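Ribokinase, putative (Burkholderia thailandensis, PDB 3B1N) is a nucleoside kinase of the ribokinase (PfkB) family that probably transfers a phosphate from ATP to nucleosides such as inosine and the analogue mizoribine. Local coordinates at residues A139-V150 against F163-F174. Numbering follows the deposited sequence. Where two conformers were deposited one is given.
Sequences AIVGPDGFQGMV and FIFDPGQGLPLF. With MZR (5-hydroxy-1-(beta-D-ribofuranosyl)-1H-imidazole-4-carboxamide), chain F.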
ATOM      1  N   ALA B 139      16.490 -24.794 -11.122  1.00 12.11           N
ATOM      2  CA  ALA B 139      15.972 -23.427 -11.359  1.00 11.16           C
ATOM      3  C   ALA B 139      14.782 -23.138 -10.482  1.00 11.39           C
ATOM      4  O   ALA B 139      14.182 -24.037  -9.904  1.00 11.06           O
ATOM      5  CB  ALA B 139      15.579 -23.265 -12.837  1.00 11.94           C
ATOM      6  N   ILE B 140      14.388 -21.858 -10.452  1.00 10.00           N
ATOM      7  CA  ILE B 140      13.096 -21.466  -9.909  1.00 10.17           C
ATOM      8  C   ILE B 140      12.507 -20.450 -10.884  1.00 10.17           C
ATOM      9  O   ILE B 140      13.248 -19.635 -11.446  1.00 10.02           O
ATOM     10  CB  ILE B 140      13.257 -20.807  -8.499  1.00  9.23           C
ATOM     11  CG1 ILE B 140      11.830 -20.487  -7.921  1.00  9.90           C
ATOM     12  CG2 ILE B 140      14.245 -19.649  -8.473  1.00 10.18           C
ATOM     13  CD1 ILE B 140      11.903 -20.298  -6.358  1.00 10.20           C
ATOM     14  N   VAL B 141      11.202 -20.530 -11.062  1.00 10.19           N
ATOM     15  CA  VAL B 141      10.461 -19.507 -11.824  1.00 10.56           C
ATOM     16  C   VAL B 141       9.538 -18.820 -10.818  1.00 11.07           C
ATOM     17  O   VAL B 141       8.605 -19.430 -10.283  1.00 11.41           O
ATOM     18  CB  VAL B 141       9.641 -20.122 -12.961  1.00 11.41           C
ATOM     19  CG1 VAL B 141       8.789 -19.004 -13.673  1.00 10.65           C
ATOM     20  CG2 VAL B 141      10.581 -20.874 -13.981  1.00 13.38           C
ATOM     21  N   GLY B 142       9.813 -17.537 -10.549  1.00 10.87           N
ATOM     22  CA  GLY B 142       9.024 -16.788  -9.609  1.00 11.49           C
ATOM     23  C   GLY B 142       8.292 -15.651 -10.285  1.00 10.83           C
ATOM     24  O   GLY B 142       8.330 -15.532 -11.521  1.00 12.76           O
ATOM     25  N   PRO B 143       7.659 -14.777  -9.499  1.00 10.68           N
ATOM     26  CA  PRO B 143       6.826 -13.726 -10.048  1.00 10.57           C
ATOM     27  C   PRO B 143       7.641 -12.840 -10.983  1.00 11.92           C
ATOM     28  O   PRO B 143       8.798 -12.495 -10.689  1.00 11.50           O
ATOM     29  CB  PRO B 143       6.412 -12.929  -8.818  1.00 11.15           C
ATOM     30  CG  PRO B 143       6.315 -13.997  -7.745  1.00 11.30           C
ATOM     31  CD  PRO B 143       7.559 -14.839  -8.030  1.00 11.03           C
ATOM     32  N   ASP B 144       7.022 -12.466 -12.086  1.00 11.47           N
ATOM     33  CA  ASP B 144       7.732 -11.844 -13.206  1.00 12.27           C
ATOM     34  C   ASP B 144       6.685 -11.385 -14.193  1.00 13.33           C
ATOM     35  O   ASP B 144       5.498 -11.563 -13.959  1.00 14.86           O
ATOM     36  CB  ASP B 144       8.619 -12.920 -13.888  1.00 12.72           C
ATOM     37  CG  ASP B 144       9.871 -12.379 -14.526  1.00 13.92           C
ATOM     38  OD1 ASP B 144      10.002 -11.193 -14.836  1.00 14.25           O
ATOM     39  OD2 ASP B 144      10.795 -13.207 -14.696  1.00 13.94           O
ATOM     40  N   GLY B 145       7.118 -10.793 -15.284  1.00 13.70           N
ATOM     41  CA  GLY B 145       6.191 -10.589 -16.401  1.00 14.48           C
ATOM     42  C   GLY B 145       5.510 -11.885 -16.779  1.00 14.83           C
ATOM     43  O   GLY B 145       6.120 -12.967 -16.762  1.00 14.41           O
ATOM     44  N   PHE B 146       4.208 -11.809 -17.047  1.00 16.45           N
ATOM     45  CA  PHE B 146       3.425 -13.020 -17.210  1.00 17.12           C
ATOM     46  C   PHE B 146       3.937 -13.888 -18.349  1.00 17.21           C
ATOM     47  O   PHE B 146       4.145 -15.098 -18.196  1.00 17.55           O
ATOM     48  CB  PHE B 146       1.932 -12.686 -17.438  1.00 17.60           C
ATOM     49  CG  PHE B 146       1.077 -13.923 -17.681  1.00 19.23           C
ATOM     50  CD1 PHE B 146       0.908 -14.896 -16.684  1.00 21.08           C
ATOM     51  CD2 PHE B 146       0.469 -14.124 -18.915  1.00 22.32           C
ATOM     52  CE1 PHE B 146       0.115 -16.051 -16.889  1.00 23.03           C
ATOM     53  CE2 PHE B 146      -0.309 -15.298 -19.151  1.00 26.05           C
ATOM     54  CZ  PHE B 146      -0.475 -16.261 -18.137  1.00 24.31           C
ATOM     55  N   GLN B 147       4.196 -13.274 -19.501  1.00 18.32           N
ATOM     56  CA  GLN B 147       4.684 -14.056 -20.623  1.00 18.06           C
ATOM     57  C   GLN B 147       6.017 -14.745 -20.260  1.00 18.12           C
ATOM     58  O   GLN B 147       6.248 -15.914 -20.618  1.00 18.71           O
ATOM     59  CB  GLN B 147       4.791 -13.182 -21.893  1.00 19.32           C
ATOM     60  CG  GLN B 147       5.301 -13.887 -23.124  1.00 22.12           C
ATOM     61  CD  GLN B 147       5.365 -12.992 -24.358  1.00 23.82           C
ATOM     62  OE1 GLN B 147       4.939 -11.838 -24.330  1.00 24.97           O
ATOM     63  NE2 GLN B 147       5.918 -13.526 -25.441  1.00 25.51           N
ATOM     64  N   GLY B 148       6.900 -14.023 -19.550  1.00 16.11           N
ATOM     65  CA  GLY B 148       8.137 -14.607 -19.080  1.00 16.33           C
ATOM     66  C   GLY B 148       7.903 -15.793 -18.172  1.00 15.05           C
ATOM     67  O   GLY B 148       8.557 -16.804 -18.349  1.00 14.92           O
ATOM     68  N   MET B 149       6.970 -15.683 -17.218  1.00 14.79           N
ATOM     69  CA  MET B 149       6.750 -16.768 -16.267  1.00 14.65           C
ATOM     70  C   MET B 149       6.344 -18.029 -17.018  1.00 15.01           C
ATOM     71  O   MET B 149       6.856 -19.104 -16.771  1.00 14.19           O
ATOM     72  CB  MET B 149       5.658 -16.404 -15.268  1.00 13.78           C
ATOM     73  CG  MET B 149       6.037 -15.257 -14.373  1.00 15.48           C
ATOM     74  SD  MET B 149       4.772 -14.956 -13.128  1.00 15.19           S
ATOM     75  CE  MET B 149       4.776 -16.346 -12.088  1.00 17.86           C
ATOM     76  N   VAL B 150       5.388 -17.882 -17.923  1.00 16.30           N
ATOM     77  CA  VAL B 150       4.872 -19.033 -18.647  1.00 16.43           C
ATOM     78  C   VAL B 150       5.933 -19.643 -19.573  1.00 16.97           C
ATOM     79  O   VAL B 150       6.146 -20.858 -19.571  1.00 16.73           O
ATOM     80  CB  VAL B 150       3.614 -18.608 -19.481  1.00 17.35           C
ATOM     81  CG1 VAL B 150       3.175 -19.767 -20.376  1.00 17.77           C
ATOM     82  CG2 VAL B 150       2.462 -18.205 -18.555  1.00 18.37           C
ATOM     83  N   PHE B 163      12.794 -27.663 -11.590  1.00 15.01           N
ATOM     84  CA  PHE B 163      12.584 -26.271 -11.170  1.00 14.45           C
ATOM     85  C   PHE B 163      11.435 -26.173 -10.203  1.00 13.90           C
ATOM     86  O   PHE B 163      10.438 -26.915 -10.268  1.00 13.04           O
ATOM     87  CB  PHE B 163      12.391 -25.313 -12.386  1.00 14.86           C
ATOM     88  CG  PHE B 163      11.099 -25.523 -13.156  1.00 16.86           C
ATOM     89  CD1 PHE B 163       9.985 -24.710 -12.939  1.00 17.26           C
ATOM     90  CD2 PHE B 163      11.004 -26.516 -14.122  1.00 19.01           C
ATOM     91  CE1 PHE B 163       8.793 -24.880 -13.651  1.00 18.02           C
ATOM     92  CE2 PHE B 163       9.825 -26.694 -14.867  1.00 19.66           C
ATOM     93  CZ  PHE B 163       8.716 -25.888 -14.651  1.00 18.27           C
ATOM     94  N   ILE B 164      11.586 -25.229  -9.262  1.00 13.35           N
ATOM     95  CA  ILE B 164      10.468 -24.811  -8.414  1.00 12.72           C
ATOM     96  C   ILE B 164       9.621 -23.786  -9.174  1.00 11.90           C
ATOM     97  O   ILE B 164      10.184 -22.869  -9.762  1.00 12.63           O
ATOM     98  CB  ILE B 164      11.023 -24.102  -7.142  1.00 12.25           C
ATOM     99  CG1 ILE B 164      11.960 -25.022  -6.331  1.00 12.95           C
ATOM    100  CG2 ILE B 164       9.808 -23.659  -6.246  1.00 13.89           C
ATOM    101  CD1 ILE B 164      12.502 -24.368  -5.038  1.00 13.70           C
ATOM    102  N   PHE B 165       8.316 -23.966  -9.128  1.00 13.30           N
ATOM    103  CA  PHE B 165       7.354 -22.973  -9.643  1.00 14.51           C
ATOM    104  C   PHE B 165       6.774 -22.207  -8.456  1.00 14.95           C
ATOM    105  O   PHE B 165       6.181 -22.799  -7.553  1.00 14.71           O
ATOM    106  CB  PHE B 165       6.271 -23.687 -10.434  1.00 14.41           C
ATOM    107  CG  PHE B 165       5.210 -22.774 -10.999  1.00 15.01           C
ATOM    108  CD1 PHE B 165       5.557 -21.659 -11.756  1.00 17.92           C
ATOM    109  CD2 PHE B 165       3.878 -23.078 -10.810  1.00 16.52           C
ATOM    110  CE1 PHE B 165       4.547 -20.830 -12.300  1.00 19.54           C
ATOM    111  CE2 PHE B 165       2.876 -22.244 -11.307  1.00 17.21           C
ATOM    112  CZ  PHE B 165       3.233 -21.128 -12.055  1.00 18.92           C
ATOM    113  N   ASP B 166       6.960 -20.883  -8.465  1.00 13.99           N
ATOM    114  CA  ASP B 166       6.595 -19.993  -7.412  0.50 14.92           C
ATOM    115  C   ASP B 166       5.672 -18.886  -8.062  1.00 15.67           C
ATOM    116  O   ASP B 166       6.246 -17.800  -8.314  1.00 16.09           O
ATOM    117  CB  ASP B 166       8.007 -19.507  -6.974  0.50 14.99           C
ATOM    118  CG  ASP B 166       8.025 -18.369  -5.993  0.50 15.52           C
ATOM    119  OD1 ASP B 166       7.062 -18.205  -5.232  0.50 18.43           O
ATOM    120  OD2 ASP B 166       9.071 -17.626  -5.998  0.50 15.93           O
ATOM    121  N   PRO B 167       4.359 -19.133  -8.333  1.00 16.05           N
ATOM    122  CA  PRO B 167       3.549 -18.125  -9.043  1.00 16.62           C
ATOM    123  C   PRO B 167       3.432 -16.831  -8.223  1.00 18.67           C
ATOM    124  O   PRO B 167       3.514 -15.716  -8.793  1.00 18.30           O
ATOM    125  CB  PRO B 167       2.230 -18.846  -9.325  1.00 17.76           C
ATOM    126  CG  PRO B 167       2.154 -20.000  -8.319  1.00 17.71           C
ATOM    127  CD  PRO B 167       3.586 -20.377  -8.080  1.00 16.00           C
ATOM    128  N   GLY B 168       3.351 -16.991  -6.903  1.00 16.13           N
ATOM    129  CA  GLY B 168       3.458 -15.858  -5.966  1.00 18.55           C
ATOM    130  C   GLY B 168       2.528 -14.708  -6.349  1.00 17.91           C
ATOM    131  O   GLY B 168       1.374 -14.886  -6.690  1.00 16.14           O
ATOM    132  N   GLN B 169       3.083 -13.517  -6.278  1.00 18.40           N
ATOM    133  CA  GLN B 169       2.334 -12.317  -6.604  1.00 18.62           C
ATOM    134  C   GLN B 169       1.854 -12.236  -8.036  1.00 19.33           C
ATOM    135  O   GLN B 169       1.064 -11.346  -8.386  1.00 19.12           O
ATOM    136  CB  GLN B 169       3.226 -11.120  -6.306  1.00 19.99           C
ATOM    137  CG  GLN B 169       3.500 -10.962  -4.845  1.00 24.35           C
ATOM    138  CD  GLN B 169       4.889 -11.384  -4.466  1.00 29.67           C
ATOM    139  OE1 GLN B 169       5.412 -12.421  -4.918  1.00 28.58           O
ATOM    140  NE2 GLN B 169       5.503 -10.586  -3.598  1.00 31.28           N
ATOM    141  N   GLY B 170       2.331 -13.150  -8.878  1.00 18.02           N
ATOM    142  CA  GLY B 170       1.962 -13.155 -10.290  1.00 18.77           C
ATOM    143  C   GLY B 170       0.660 -13.874 -10.541  1.00 19.76           C
ATOM    144  O   GLY B 170       0.146 -13.871 -11.671  1.00 18.57           O
ATOM    145  N   LEU B 171       0.082 -14.441  -9.490  1.00 19.66           N
ATOM    146  CA  LEU B 171      -1.123 -15.269  -9.644  1.00 22.21           C
ATOM    147  C   LEU B 171      -2.305 -14.603 -10.376  1.00 22.38           C
ATOM    148  O   LEU B 171      -2.955 -15.274 -11.184  1.00 23.46           O
ATOM    149  CB  LEU B 171      -1.567 -15.791  -8.280  1.00 22.33           C
ATOM    150  CG  LEU B 171      -1.847 -17.257  -7.993  1.00 26.71           C
ATOM    151  CD1 LEU B 171      -1.428 -18.267  -9.080  1.00 24.53           C
ATOM    152  CD2 LEU B 171      -1.211 -17.549  -6.646  1.00 26.06           C
ATOM    153  N   PRO B 172      -2.577 -13.299 -10.144  1.00 22.85           N
ATOM    154  CA  PRO B 172      -3.719 -12.681 -10.850  1.00 23.76           C
ATOM    155  C   PRO B 172      -3.639 -12.748 -12.376  1.00 24.80           C
ATOM    156  O   PRO B 172      -4.675 -12.677 -13.059  1.00 26.41           O
ATOM    157  CB  PRO B 172      -3.683 -11.217 -10.346  1.00 23.49           C
ATOM    158  CG  PRO B 172      -3.113 -11.353  -8.956  1.00 24.25           C
ATOM    159  CD  PRO B 172      -1.997 -12.340  -9.176  1.00 21.63           C
ATOM    160  N   LEU B 173      -2.433 -12.890 -12.907  1.00 23.99           N
ATOM    161  CA  LEU B 173      -2.203 -12.908 -14.347  1.00 24.54           C
ATOM    162  C   LEU B 173      -2.545 -14.277 -14.981  1.00 23.40           C
ATOM    163  O   LEU B 173      -2.695 -14.384 -16.219  1.00 22.94           O
ATOM    164  CB  LEU B 173      -0.755 -12.527 -14.643  1.00 25.70           C
ATOM    165  CG  LEU B 173      -0.127 -11.308 -13.931  1.00 28.67           C
ATOM    166  CD1 LEU B 173       1.382 -11.191 -14.165  1.00 31.20           C
ATOM    167  CD2 LEU B 173      -0.830 -10.032 -14.334  1.00 31.25           C
ATOM    168  N   PHE B 174      -2.642 -15.306 -14.142  1.00 22.78           N
ATOM    169  CA  PHE B 174      -2.912 -16.672 -14.599  1.00 23.09           C
ATOM    170  C   PHE B 174      -4.418 -16.918 -14.711  1.00 24.17           C
ATOM    171  O   PHE B 174      -5.203 -16.336 -13.967  1.00 25.37           O
ATOM    172  CB  PHE B 174      -2.312 -17.704 -13.630  1.00 22.09           C
ATOM    173  CG  PHE B 174      -0.821 -17.882 -13.785  1.00 21.71           C
ATOM    174  CD1 PHE B 174      -0.294 -18.945 -14.506  1.00 19.43           C
ATOM    175  CD2 PHE B 174       0.058 -16.954 -13.228  1.00 20.90           C
ATOM    176  CE1 PHE B 174       1.085 -19.081 -14.689  1.00 23.62           C
ATOM    177  CE2 PHE B 174       1.396 -17.094 -13.388  1.00 20.86           C
ATOM    178  CZ  PHE B 174       1.924 -18.172 -14.109  1.00 20.67           C
TER
HETATM  179  N1  MZR F 401       5.607  -9.410  -9.901  1.00 14.83           N
HETATM  180  O3  MZR F 401       7.866  -9.346  -8.264  1.00 13.76           O
HETATM  181  C4  MZR F 401       6.930  -8.710  -7.421  1.00 13.32           C
HETATM  182  C5  MZR F 401       5.543  -8.457  -7.736  1.00 13.51           C
HETATM  183  C6  MZR F 401       4.871  -8.789  -8.995  1.00 15.14           C
HETATM  184  O6  MZR F 401       3.674  -8.442  -9.081  1.00 16.75           O
HETATM  185  N7  MZR F 401       5.079  -7.836  -6.617  1.00 12.63           N
HETATM  186  C8  MZR F 401       6.091  -7.741  -5.724  1.00 13.29           C
HETATM  187  N9  MZR F 401       7.248  -8.277  -6.208  1.00 10.91           N
HETATM  188  C1' MZR F 401       8.535  -8.399  -5.503  1.00 10.10           C
HETATM  189  C2' MZR F 401       9.060  -7.168  -4.785  1.00 10.72           C
HETATM  190  O2' MZR F 401       9.925  -6.507  -5.702  1.00  9.82           O
HETATM  191  C3' MZR F 401       9.728  -7.779  -3.527  1.00 10.89           C
HETATM  192  O3' MZR F 401      11.134  -7.566  -3.383  1.00  8.82           O
HETATM  193  C4' MZR F 401       9.419  -9.251  -3.605  1.00 11.70           C
HETATM  194  O4' MZR F 401       8.276  -9.308  -4.438  1.00 12.58           O
HETATM  195  C5' MZR F 401       9.111  -9.823  -2.242  1.00 14.07           C
HETATM  196  O5' MZR F 401       8.865 -11.241  -2.441  1.00 17.97           O
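Phe146 drives its ring edge into the face of Phe174, a T-shaped pair with planes at 88° and CE1 lying over the centre of the Phe174 ring, 3.7 Å from CG of Phe174. With CG anti to the backbone N (chi1 177°), Phe146 reaches from the first turn of its helix across to the 3-10 segment 169-173. Its ring is held between Val150 CG2 on one face and the carbonyl oxygen of Leu173 on the other, this O standing 3.3 Å from Phe146 CE1; Leu173 CB lies alongside Phe146 CD1. Met149 comes to the Phe174 ring from its rim instead: the chain bends at chi3 (67°), bringing CE within 3.7 Å of Phe174 CE2, near the ring plane, and close to Pro167 O, while SD stands at the ring edge in a Met-aromatic contact.

Next to this cluster the Pro143 ring is wedged against the turn after strand 163-165. Its CD sits 3.3 Å from Asp166 O, and its CG touches Pro167 O and Gln169 OE1, while CB lies against the carboxamide nitrogen N1 and the hydroxyl O3 of mizoribine. Bent at chi2, Gln169 turns OE1 to Pro143 and NE2 toward the ligand, 3.2 Å from ribose O4'. In the conformer given, Asp166 rests CB against Val141 O and OD2 beside Pro143 CD; its OD1 forms a salt bridge with Arg256.

Strands 139-141 and 163-165 run parallel; three backbone hydrogen bonds link them, among them Val141 N to Ile164 O (2.9 Å) and, from just past the second strand, Asp166 N to Val141 O (2.8 Å). Ile140 CG1 packs on Ile164 CB on the face covered by helix 49-59; Val141 CG2 meets Phe163 CD1 on the other, under helix 146-158. This is a beta-alpha-beta unit at the middle of the Rossmann-like sheet, flanked by strands 3-6 and 188-192, with helix 176-185 packed on Phe165 and Phe174.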